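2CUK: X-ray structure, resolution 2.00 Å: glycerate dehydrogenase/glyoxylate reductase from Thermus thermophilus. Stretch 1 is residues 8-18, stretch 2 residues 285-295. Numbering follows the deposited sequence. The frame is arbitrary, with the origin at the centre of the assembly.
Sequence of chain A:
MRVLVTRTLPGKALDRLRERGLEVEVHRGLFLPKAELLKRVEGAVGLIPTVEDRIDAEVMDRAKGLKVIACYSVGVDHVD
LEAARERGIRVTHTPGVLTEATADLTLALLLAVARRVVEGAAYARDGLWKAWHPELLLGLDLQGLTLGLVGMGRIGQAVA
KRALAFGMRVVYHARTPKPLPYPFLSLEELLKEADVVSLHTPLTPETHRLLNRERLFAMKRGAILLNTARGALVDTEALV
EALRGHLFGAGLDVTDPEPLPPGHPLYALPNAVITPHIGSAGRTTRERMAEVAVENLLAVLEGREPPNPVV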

# COMPACT_ATOMS: atom_id res chain seq x y z
N THR A 8 6.59 19.68 19.09
CA THR A 8 5.16 19.65 19.35
C THR A 8 4.67 18.22 19.11
O THR A 8 5.14 17.55 18.19
N LEU A 9 3.75 17.77 19.95
CA LEU A 9 3.24 16.40 19.84
C LEU A 9 1.75 16.37 19.54
O LEU A 9 1.00 17.27 19.93
N PRO A 10 1.29 15.32 18.83
CA PRO A 10 -0.12 15.17 18.48
C PRO A 10 -0.90 14.65 19.69
O PRO A 10 -0.36 13.90 20.50
N GLY A 11 -2.16 15.05 19.80
CA GLY A 11 -2.96 14.61 20.92
C GLY A 11 -2.78 15.51 22.13
O GLY A 11 -2.02 16.48 22.08
N LYS A 12 -3.45 15.18 23.23
CA LYS A 12 -3.36 15.98 24.44
C LYS A 12 -2.73 15.25 25.62
O LYS A 12 -3.02 15.57 26.78
N ALA A 13 -1.86 14.28 25.34
CA ALA A 13 -1.20 13.53 26.39
C ALA A 13 -0.47 14.45 27.36
O ALA A 13 -0.39 14.17 28.56
N LEU A 14 0.05 15.56 26.85
CA LEU A 14 0.77 16.51 27.69
C LEU A 14 -0.11 17.17 28.76
O LEU A 14 0.38 17.57 29.82
N ASP A 15 -1.41 17.29 28.48
CA ASP A 15 -2.34 17.91 29.43
C ASP A 15 -2.26 17.26 30.80
O ASP A 15 -2.53 17.90 31.82
N ARG A 16 -1.90 15.98 30.84
CA ARG A 16 -1.79 15.27 32.10
C ARG A 16 -0.72 15.93 32.96
O ARG A 16 -0.89 16.10 34.17
N LEU A 17 0.39 16.32 32.33
CA LEU A 17 1.48 16.98 33.03
C LEU A 17 1.01 18.33 33.57
O LEU A 17 1.32 18.73 34.68
N ARG A 18 0.29 19.07 32.70
CA ARG A 18 -0.24 20.37 33.11
C ARG A 18 -1.21 20.24 34.30
O ARG A 18 -1.25 21.05 35.22
N THR A 285 -0.77 6.01 16.81
CA THR A 285 0.54 5.55 17.26
C THR A 285 1.33 6.71 17.86
O THR A 285 1.91 6.58 18.95
N ARG A 286 1.35 7.84 17.17
CA ARG A 286 2.08 9.01 17.66
C ARG A 286 1.48 9.58 18.95
O ARG A 286 2.21 10.10 19.80
N GLU A 287 0.16 9.49 19.10
CA GLU A 287 -0.48 9.99 20.31
C GLU A 287 -0.17 9.02 21.44
O GLU A 287 0.07 9.43 22.58
N ARG A 288 -0.15 7.73 21.12
CA ARG A 288 0.14 6.69 22.09
C ARG A 288 1.59 6.84 22.57
O ARG A 288 1.87 6.67 23.76
N MET A 289 2.49 7.17 21.66
CA MET A 289 3.89 7.37 22.02
C MET A 289 4.00 8.50 23.04
O MET A 289 4.82 8.44 23.96
N ALA A 290 3.16 9.52 22.88
CA ALA A 290 3.16 10.66 23.79
C ALA A 290 2.67 10.23 25.17
O ALA A 290 3.25 10.63 26.18
N GLU A 291 1.62 9.42 25.22
CA GLU A 291 1.07 8.94 26.48
C GLU A 291 2.11 8.13 27.25
O GLU A 291 2.25 8.27 28.46
N VAL A 292 2.83 7.27 26.54
CA VAL A 292 3.85 6.42 27.16
C VAL A 292 5.03 7.24 27.68
O VAL A 292 5.54 6.97 28.77
N ALA A 293 5.46 8.23 26.92
CA ALA A 293 6.57 9.07 27.36
C ALA A 293 6.13 9.85 28.60
O ALA A 293 6.87 9.97 29.58
N VAL A 294 4.91 10.38 28.56
CA VAL A 294 4.37 11.13 29.69
C VAL A 294 4.28 10.25 30.94
O VAL A 294 4.65 10.68 32.03
N GLU A 295 3.80 9.03 30.77
CA GLU A 295 3.68 8.10 31.89
C GLU A 295 5.05 7.88 32.54
O GLU A 295 5.20 8.04 33.75

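Val 294 and two alanines form the apolar centre of this contact. Val 294 points toward stretch 1 with chi1 t, and it has the largest area covered by the other stretch. Val 294 CG2 lies 4.1 Å from Leu 14 CD2 and 3.7 Å from the backbone Ala 13 O. Val 294 CG1 lies 3.9 Å from Leu 17 CD2. Leu 14 and Leu 17 leave their backbone sideways, but both are m,t rotamers whose ends come nearer to the helix. Ala 13 and Ala 290 point toward each other, with 3.6 Å between Ala 13 CB and Ala 290 CB. The backbones come close here: Ala 13 CA is 5.1 Å from Glu 291 CA, and Ala 13 CB is 3.6 Å from Glu 291 N.

Leu 9, also m,t, places CD1 4.1 Å from Ala 290 CB. Pro 10 packs its CG 3.6 Å from Arg 286 CB, while the end of Arg 286 leads away to partners elsewhere in the structure. Gly 11 CA sits 3.7 Å from Glu 287 OE2; a CB here would crowd Glu 287 CG.

At the polar edge, Arg 16 is fully extended. Arg 16 NH1 forms a salt bridge with Glu 295 OE1 at 2.7 Å. Glu 295 starts away, but chi1 t and chi2 p bring its carboxylate back. Water 1 accepts from Arg 16 NH1 (3.0 Å) and donates to Glu 291 O (2.7 Å).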

# COMPACT_ATOMS: atom_id res chain seq x y z
CB THR A 8 4.40 20.61 18.42
OG1 THR A 8 4.79 20.37 17.06
CG2 THR A 8 4.70 22.06 18.78
CB LEU A 9 3.50 15.64 21.14
CG LEU A 9 4.92 15.65 21.70
CD1 LEU A 9 4.95 14.86 23.00
CD2 LEU A 9 5.89 15.05 20.69
CB PRO A 10 -0.08 14.17 17.35
CG PRO A 10 1.02 13.25 17.79
CD PRO A 10 2.09 14.21 18.27
CB LYS A 12 -4.75 16.49 24.84
CG LYS A 12 -5.29 17.58 23.92
CD LYS A 12 -6.66 18.06 24.40
CE LYS A 12 -7.07 19.34 23.68
NZ LYS A 12 -6.12 20.46 23.95
CB ALA A 13 -0.22 12.52 25.78
CB LEU A 14 1.42 17.59 26.83
CG LEU A 14 2.61 17.14 25.97
CD1 LEU A 14 3.11 18.29 25.13
CD2 LEU A 14 3.72 16.62 26.87
CB ASP A 15 -3.78 17.83 28.91
CG ASP A 15 -4.10 18.90 27.88
OD1 ASP A 15 -3.24 19.78 27.64
OD2 ASP A 15 -5.21 18.87 27.31
CB ARG A 16 -1.42 13.80 31.85
CG ARG A 16 -1.43 12.94 33.09
CD ARG A 16 -1.07 11.50 32.76
NE ARG A 16 -1.07 10.65 33.95
CZ ARG A 16 -0.76 9.36 33.94
NH1 ARG A 16 -0.41 8.77 32.80
NH2 ARG A 16 -0.78 8.66 35.06
CB LEU A 17 2.63 17.25 32.06
CG LEU A 17 3.33 15.98 31.51
CD1 LEU A 17 4.51 16.34 30.63
CD2 LEU A 17 3.88 15.06 32.61
CB ARG A 18 -0.95 21.01 31.90
CG ARG A 18 -0.03 21.21 30.69
CD ARG A 18 -0.69 22.08 29.60
NE ARG A 18 0.22 22.31 28.47
CZ ARG A 18 0.19 21.41 27.46
NH1 ARG A 18 -0.62 20.37 27.53
NH2 ARG A 18 0.96 21.59 26.38
CB THR A 285 1.33 4.93 16.08
OG1 THR A 285 0.68 3.72 15.66
CG2 THR A 285 2.77 4.61 16.49
CB ARG A 286 2.17 10.08 16.56
CG ARG A 286 3.11 9.72 15.40
CD ARG A 286 4.58 9.72 15.82
NE ARG A 286 5.48 9.23 14.77
CZ ARG A 286 5.79 9.90 13.66
NH1 ARG A 286 5.27 11.11 13.44
NH2 ARG A 286 6.61 9.36 12.76
CB GLU A 287 -2.00 10.10 20.12
CG GLU A 287 -2.41 11.00 18.96
CD GLU A 287 -3.92 11.19 18.86
OE1 GLU A 287 -4.67 10.24 19.18
OE2 GLU A 287 -4.36 12.28 18.44
CB ARG A 288 -0.08 5.31 21.45
CG ARG A 288 0.27 4.13 22.34
CD ARG A 288 -0.49 4.15 23.66
NE ARG A 288 -0.11 3.03 24.51
CZ ARG A 288 -0.34 2.97 25.82
NH1 ARG A 288 -0.96 3.97 26.43
NH2 ARG A 288 0.06 1.91 26.52
CB MET A 289 4.72 7.70 20.78
CG MET A 289 5.06 6.49 19.92
SD MET A 289 5.89 6.91 18.37
CE MET A 289 7.39 7.70 18.97
CB ALA A 290 2.26 11.77 23.24
CB GLU A 291 -0.15 8.04 26.25
CG GLU A 291 -1.24 8.64 25.39
CD GLU A 291 -2.42 7.69 25.22
OE1 GLU A 291 -2.19 6.49 24.95
OE2 GLU A 291 -3.57 8.14 25.36
CB VAL A 292 4.34 5.34 26.17
CG1 VAL A 292 5.48 4.54 26.79
CG2 VAL A 292 3.19 4.41 25.80
CB ALA A 293 6.98 10.04 26.25
CB VAL A 294 2.97 11.70 29.35
CG1 VAL A 294 2.24 12.13 30.61
CG2 VAL A 294 3.12 12.87 28.40
CB GLU A 295 3.13 6.75 31.41
CG GLU A 295 2.96 5.72 32.52
CD GLU A 295 1.98 6.16 33.59
OE1 GLU A 295 0.80 6.42 33.25
OE2 GLU A 295 2.38 6.26 34.78
O HOH W 1 0.14 9.25 29.89